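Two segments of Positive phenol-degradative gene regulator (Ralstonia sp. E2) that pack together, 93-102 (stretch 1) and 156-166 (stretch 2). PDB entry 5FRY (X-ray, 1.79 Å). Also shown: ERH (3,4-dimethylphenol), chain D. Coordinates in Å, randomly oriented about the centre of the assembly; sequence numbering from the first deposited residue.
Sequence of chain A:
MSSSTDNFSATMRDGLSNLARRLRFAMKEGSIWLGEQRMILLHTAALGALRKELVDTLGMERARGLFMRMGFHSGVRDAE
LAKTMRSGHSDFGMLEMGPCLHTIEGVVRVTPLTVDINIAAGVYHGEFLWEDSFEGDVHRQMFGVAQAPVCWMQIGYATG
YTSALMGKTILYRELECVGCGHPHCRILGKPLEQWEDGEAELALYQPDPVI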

ATOM      1  N   GLY A  93       2.481  25.752   9.934  1.00 44.25           N
ATOM      2  CA  GLY A  93       3.435  25.212   8.980  1.00 37.52           C
ATOM      3  C   GLY A  93       3.713  23.755   9.281  1.00 45.29           C
ATOM      4  O   GLY A  93       3.849  22.934   8.369  1.00 40.79           O
ATOM      5  N   MET A  94       3.785  23.437  10.569  1.00 40.11           N
ATOM      6  CA  MET A  94       3.962  22.064  11.015  1.00 43.17           C
ATOM      7  C   MET A  94       2.760  21.204  10.626  1.00 38.87           C
ATOM      8  O   MET A  94       2.904  20.131  10.037  1.00 38.31           O
ATOM      9  N   LEU A  95       1.575  21.684  10.988  1.00 40.23           N
ATOM     10  CA  LEU A  95       0.326  21.009  10.672  1.00 36.43           C
ATOM     11  C   LEU A  95       0.210  20.774   9.173  1.00 38.31           C
ATOM     12  O   LEU A  95      -0.114  19.670   8.726  1.00 36.97           O
ATOM     13  N   GLU A  96       0.517  21.817   8.404  1.00 35.81           N
ATOM     14  CA  GLU A  96       0.321  21.805   6.961  1.00 41.75           C
ATOM     15  C   GLU A  96       1.171  20.755   6.252  1.00 38.31           C
ATOM     16  O   GLU A  96       0.949  20.469   5.070  1.00 33.33           O
ATOM     17  N   MET A  97       2.138  20.182   6.959  1.00 39.90           N
ATOM     18  CA  MET A  97       2.969  19.162   6.349  1.00 37.82           C
ATOM     19  C   MET A  97       2.177  17.858   6.223  1.00 34.76           C
ATOM     20  O   MET A  97       2.392  17.097   5.281  1.00 37.87           O
ATOM     21  N   GLY A  98       1.266  17.622   7.163  1.00 32.65           N
ATOM     22  CA  GLY A  98       0.329  16.513   7.101  1.00 32.50           C
ATOM     23  C   GLY A  98      -0.364  16.411   5.755  1.00 35.25           C
ATOM     24  O   GLY A  98      -0.098  15.487   4.977  1.00 28.84           O
ATOM     25  N   PRO A  99      -1.260  17.364   5.473  1.00 33.78           N
ATOM     26  CA  PRO A  99      -1.939  17.462   4.179  1.00 35.42           C
ATOM     27  C   PRO A  99      -0.989  17.334   2.968  1.00 34.35           C
ATOM     28  O   PRO A  99      -1.379  16.691   1.997  1.00 34.22           O
ATOM     29  N   CYS A 100       0.175  17.939   3.029  1.00 34.24           N
ATOM     30  CA  CYS A 100       1.160  17.849   1.980  1.00 35.85           C
ATOM     31  C   CYS A 100       1.617  16.401   1.799  1.00 35.91           C
ATOM     32  O   CYS A 100       1.565  15.868   0.715  1.00 36.55           O
ATOM     33  N   LEU A 101       2.042  15.772   2.870  1.00 31.32           N
ATOM     34  CA  LEU A 101       2.502  14.403   2.781  1.00 29.01           C
ATOM     35  C   LEU A 101       1.420  13.491   2.234  1.00 30.77           C
ATOM     36  O   LEU A 101       1.693  12.670   1.416  1.00 32.95           O
ATOM     37  N   HIS A 102       0.188  13.670   2.700  1.00 26.82           N
ATOM     38  CA  HIS A 102      -0.931  12.868   2.219  1.00 33.31           C
ATOM     39  C   HIS A 102      -1.061  12.966   0.701  1.00 31.93           C
ATOM     40  O   HIS A 102      -1.392  11.987   0.030  1.00 33.82           O
ATOM     41  N   GLY A 156      -7.929   7.884   9.614  1.00 31.42           N
ATOM     42  CA  GLY A 156      -6.959   7.395  10.576  1.00 28.00           C
ATOM     43  C   GLY A 156      -5.667   8.187  10.498  1.00 29.56           C
ATOM     44  O   GLY A 156      -5.050   8.545  11.521  1.00 27.90           O
ATOM     45  N   TYR A 157      -5.278   8.481   9.271  1.00 26.66           N
ATOM     46  CA  TYR A 157      -4.052   9.205   8.988  1.00 28.30           C
ATOM     47  C   TYR A 157      -4.106  10.612   9.577  1.00 29.21           C
ATOM     48  O   TYR A 157      -3.157  11.028  10.275  1.00 27.51           O
ATOM     49  N   ALA A 158      -5.206  11.331   9.321  1.00 28.17           N
ATOM     50  CA  ALA A 158      -5.396  12.689   9.845  1.00 31.29           C
ATOM     51  C   ALA A 158      -5.332  12.699  11.361  1.00 27.99           C
ATOM     52  O   ALA A 158      -4.670  13.549  11.967  1.00 27.77           O
ATOM     53  N   THR A 159      -6.037  11.759  11.973  1.00 27.32           N
ATOM     54  CA  THR A 159      -6.044  11.603  13.417  1.00 26.14           C
ATOM     55  C   THR A 159      -4.631  11.368  13.966  1.00 29.19           C
ATOM     56  O   THR A 159      -4.174  12.073  14.895  1.00 26.15           O
ATOM     57  N   GLY A 160      -3.934  10.407  13.367  1.00 26.78           N
ATOM     58  CA  GLY A 160      -2.649   9.940  13.865  1.00 25.91           C
ATOM     59  C   GLY A 160      -1.603  11.023  13.780  1.00 29.22           C
ATOM     60  O   GLY A 160      -0.902  11.286  14.756  1.00 27.71           O
ATOM     61  N   TYR A 161      -1.539  11.669  12.626  1.00 22.92           N
ATOM     62  CA  TYR A 161      -0.592  12.746  12.371  1.00 25.42           C
ATOM     63  C   TYR A 161      -0.841  13.917  13.306  1.00 29.18           C
ATOM     64  O   TYR A 161       0.069  14.372  13.976  1.00 29.32           O
ATOM     65  N   THR A 162      -2.084  14.398  13.349  1.00 28.92           N
ATOM     66  CA  THR A 162      -2.392  15.571  14.168  1.00 27.27           C
ATOM     67  C   THR A 162      -2.162  15.250  15.624  1.00 27.87           C
ATOM     68  O   THR A 162      -1.613  16.056  16.379  1.00 31.12           O
ATOM     69  N   SER A 163      -2.604  14.076  16.031  1.00 26.94           N
ATOM     70  CA  SER A 163      -2.393  13.644  17.414  1.00 24.35           C
ATOM     71  C   SER A 163      -0.918  13.598  17.789  1.00 31.49           C
ATOM     72  O   SER A 163      -0.557  14.041  18.872  1.00 28.77           O
ATOM     73  N   ALA A 164      -0.064  13.083  16.907  1.00 30.65           N
ATOM     74  CA  ALA A 164       1.353  12.957  17.260  1.00 25.91           C
ATOM     75  C   ALA A 164       2.004  14.333  17.331  1.00 30.79           C
ATOM     76  O   ALA A 164       2.841  14.619  18.208  1.00 29.79           O
ATOM     77  N   LEU A 165       1.566  15.201  16.436  1.00 29.05           N
ATOM     78  CA  LEU A 165       2.025  16.567  16.373  1.00 27.91           C
ATOM     79  C   LEU A 165       1.604  17.331  17.638  1.00 31.29           C
ATOM     80  O   LEU A 165       2.395  18.102  18.172  1.00 34.36           O
ATOM     81  N   MET A 166       0.389  17.070  18.133  1.00 29.13           N
ATOM     82  CA  MET A 166      -0.128  17.750  19.338  1.00 35.06           C
ATOM     83  C   MET A 166       0.276  17.105  20.679  1.00 31.05           C
ATOM     84  O   MET A 166       0.224  17.760  21.719  1.00 35.55           O
TER

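The apolar centre of the contact lies around Leu165 (chi1 t, chi2 p). Its CD1 meets Met94 CB at 3.9 Å, and its CD2 reaches Leu95 CA at 3.6 Å and Leu95 CB at 4.0 Å, so that one leucine spans two consecutive residues. Met94 (m, m, m) leaves its backbone sideways. Leu95 (t, m) has a CA-to-CB bond directed away overall, yet its end comes nearer, with CD2 4.3 Å from Thr162 OG1.

Stretch 2 is one helix, 156-166, and the helical turns of stretch 1 run against it in a roughly antiparallel sense: the axes of helices 97-102 and 156-166 make an angle of 144° and approach to 10.4 Å. Leu95 therefore lies across from Thr162, Gly98 from Tyr161 and His102 from Tyr157, and 453 Å² of surface is buried between the two stretches. Tyr157, Tyr161 and Leu165, spaced one helical turn apart, all direct their CA-to-CB bonds toward stretch 1.

Next to the leucine cluster, the ring of Tyr161 (chi1 t, chi2 -80°) lies against the backbone of stretch 1. Gly98 CA sits over one face of the ring, 3.5 Å from the centroid and 16° off the normal, a CH-pi contact. The approach depends on the absence of a side chain: an ideal CB on Gly98 would fall 2.9 Å from Tyr161 CE1 and would also clash with Pro99 CD at 2.7 Å. Met97 (m, t, m) adds its CB, 4.4 Å from Tyr161 CZ, while its CA-to-CB bond runs sideways.

At its tip, Tyr161 turns polar. Tyr161 OH donates a hydrogen bond to Met94 O at 2.6 Å, near the plane of the ring. The same carbonyl accepts a backbone bond from Met97 N at 3.2 Å, so the tyrosine joins a turn of stretch 1 already held from within. Gly98 N also lies 3.0 Å from Tyr161 OH.

One turn back along stretch 2, Tyr157 (chi1 t, chi2 -72°) stacks face to face with His102, the ring centroids 3.9 Å apart and the planes at 11°. The chi1 of His102, -135°, falls between wells; its CA-to-CB bond points sideways, but the ring comes nearer and places NE2 3.5 Å from Tyr157 CG. Leu101 (m, t), directed toward stretch 2, brings CB to 3.4 Å from Tyr157 OH, a hydroxyl hydrogen-bonded elsewhere in the structure.

The bound 3,4-dimethylphenol lies beside these aromatic side chains. Its C06 is 3.6 Å from Tyr157 CD1, at the edge of that ring, and its methyl C09 is 3.3 Å from Tyr161 CD1 and 3.7 Å from Thr162 OG1. Ala158 CA approaches C03 of the ligand at 3.6 Å, and Pro99 CG approaches its C02 at 4.0 Å. The phenol oxygen O01 is at the edge of the His102 ring. Thr162 (chi1 m) turns its hydroxyl back onto its own helix, with OG1 donating to Ala158 O at 2.7 Å.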

ATOM      1  CB  MET A  94       4.172  22.018  12.531  1.00 42.82           C
ATOM      2  CG  MET A  94       5.376  22.792  13.018  1.00 52.95           C
ATOM      3  SD  MET A  94       6.908  22.243  12.225  1.00 57.13           S
ATOM      4  CE  MET A  94       6.791  20.463  12.442  1.00 49.13           C
ATOM      5  CB  LEU A  95      -0.856  21.836  11.182  1.00 36.80           C
ATOM      6  CG  LEU A  95      -2.293  21.358  10.970  1.00 33.31           C
ATOM      7  CD1 LEU A  95      -2.760  21.580   9.528  1.00 35.25           C
ATOM      8  CD2 LEU A  95      -2.445  19.900  11.363  1.00 37.03           C
ATOM      9  CB  GLU A  96       0.612  23.197   6.375  1.00 44.02           C
ATOM     10  CG  GLU A  96       0.394  23.278   4.860  1.00 45.40           C
ATOM     11  CD  GLU A  96       0.433  24.700   4.311  1.00 49.72           C
ATOM     12  OE1 GLU A  96       1.441  25.402   4.537  1.00 55.21           O
ATOM     13  OE2 GLU A  96      -0.547  25.112   3.648  1.00 52.34           O
ATOM     14  CB  MET A  97       4.263  18.968   7.144  1.00 33.94           C
ATOM     15  CG  MET A  97       5.347  19.988   6.791  1.00 41.02           C
ATOM     16  SD  MET A  97       6.877  19.906   7.785  1.00 49.30           S
ATOM     17  CE  MET A  97       6.266  20.473   9.360  1.00 45.73           C
ATOM     18  CB  PRO A  99      -2.590  18.847   4.238  1.00 34.02           C
ATOM     19  CG  PRO A  99      -2.863  19.048   5.697  1.00 37.36           C
ATOM     20  CD  PRO A  99      -1.767  18.358   6.443  1.00 34.23           C
ATOM     21  CB  CYS A 100       2.344  18.731   2.282  1.00 38.18           C
ATOM     22  SG  CYS A 100       2.125  20.536   2.087  1.00 38.05           S
ATOM     23  CB  LEU A 101       3.033  13.926   4.107  1.00 26.93           C
ATOM     24  CG  LEU A 101       4.435  14.319   4.488  1.00 32.32           C
ATOM     25  CD1 LEU A 101       4.720  14.233   5.969  1.00 32.22           C
ATOM     26  CD2 LEU A 101       5.415  13.492   3.700  1.00 39.48           C
ATOM     27  CB  HIS A 102      -2.234  13.310   2.888  1.00 32.29           C
ATOM     28  CG  HIS A 102      -3.086  12.172   3.359  1.00 24.08           C
ATOM     29  ND1 HIS A 102      -4.299  12.361   3.985  1.00 23.68           N
ATOM     30  CD2 HIS A 102      -2.900  10.833   3.296  1.00 27.96           C
ATOM     31  CE1 HIS A 102      -4.825  11.187   4.288  1.00 25.00           C
ATOM     32  NE2 HIS A 102      -3.995  10.243   3.880  1.00 23.98           N
ATOM     33  CB  TYR A 157      -3.795   9.239   7.487  1.00 26.43           C
ATOM     34  CG  TYR A 157      -2.547  10.004   7.112  1.00 25.24           C
ATOM     35  CD1 TYR A 157      -2.511  11.405   7.201  1.00 28.15           C
ATOM     36  CD2 TYR A 157      -1.392   9.335   6.712  1.00 27.22           C
ATOM     37  CE1 TYR A 157      -1.376  12.113   6.884  1.00 26.39           C
ATOM     38  CE2 TYR A 157      -0.248  10.038   6.377  1.00 21.92           C
ATOM     39  CZ  TYR A 157      -0.255  11.429   6.456  1.00 31.02           C
ATOM     40  OH  TYR A 157       0.863  12.158   6.115  1.00 28.69           O
ATOM     41  CB  ALA A 158      -6.712  13.285   9.385  1.00 26.29           C
ATOM     42  CB  THR A 159      -6.978  10.443  13.811  1.00 29.55           C
ATOM     43  OG1 THR A 159      -8.302  10.734  13.337  1.00 30.94           O
ATOM     44  CG2 THR A 159      -7.009  10.237  15.303  1.00 31.89           C
ATOM     45  CB  TYR A 161      -0.685  13.217  10.917  1.00 26.04           C
ATOM     46  CG  TYR A 161       0.256  14.368  10.596  1.00 27.21           C
ATOM     47  CD1 TYR A 161      -0.072  15.682  10.937  1.00 28.98           C
ATOM     48  CD2 TYR A 161       1.471  14.139   9.967  1.00 27.00           C
ATOM     49  CE1 TYR A 161       0.795  16.735  10.666  1.00 26.89           C
ATOM     50  CE2 TYR A 161       2.331  15.183   9.678  1.00 30.37           C
ATOM     51  CZ  TYR A 161       1.986  16.478  10.026  1.00 33.71           C
ATOM     52  OH  TYR A 161       2.850  17.507   9.729  1.00 36.05           O
ATOM     53  CB  THR A 162      -3.834  16.029  13.967  1.00 31.47           C
ATOM     54  OG1 THR A 162      -4.113  16.089  12.558  1.00 32.59           O
ATOM     55  CG2 THR A 162      -4.071  17.415  14.645  1.00 28.54           C
ATOM     56  CB  SER A 163      -3.032  12.286  17.660  1.00 30.21           C
ATOM     57  OG  SER A 163      -4.441  12.406  17.625  1.00 27.63           O
ATOM     58  CB  ALA A 164       2.059  12.058  16.257  1.00 26.66           C
ATOM     59  CB  LEU A 165       1.474  17.250  15.109  1.00 27.79           C
ATOM     60  CG  LEU A 165       1.675  18.764  15.014  1.00 36.97           C
ATOM     61  CD1 LEU A 165       3.145  19.110  14.858  1.00 36.37           C
ATOM     62  CD2 LEU A 165       0.865  19.341  13.850  1.00 31.35           C
ATOM     63  CB  MET A 166      -1.656  17.822  19.292  1.00 32.53           C
ATOM     64  CG  MET A 166      -2.268  18.644  18.155  1.00 37.92           C
ATOM     65  SD  MET A 166      -2.114  20.435  18.345  1.00 36.48           S
ATOM     66  CE  MET A 166      -2.739  20.661  20.026  1.00 39.13           C
TER
HETATM   67  O01 ERH D1209      -5.105  14.170   4.890  1.00 33.33           O
HETATM   68  C02 ERH D1209      -5.745  16.904   7.419  1.00 38.02           C
HETATM   69  C03 ERH D1209      -3.890  15.455   8.194  1.00 39.04           C
HETATM   70  C04 ERH D1209      -4.825  16.633   8.364  1.00 40.55           C
HETATM   71  C05 ERH D1209      -5.845  16.031   6.186  1.00 34.71           C
HETATM   72  C06 ERH D1209      -3.978  14.677   7.097  1.00 37.10           C
HETATM   73  C07 ERH D1209      -5.013  14.982   6.036  1.00 37.84           C
HETATM   74  C08 ERH D1209      -6.681  18.082   7.588  1.00 40.86           C
HETATM   75  C09 ERH D1209      -2.856  15.150   9.256  1.00 38.61           C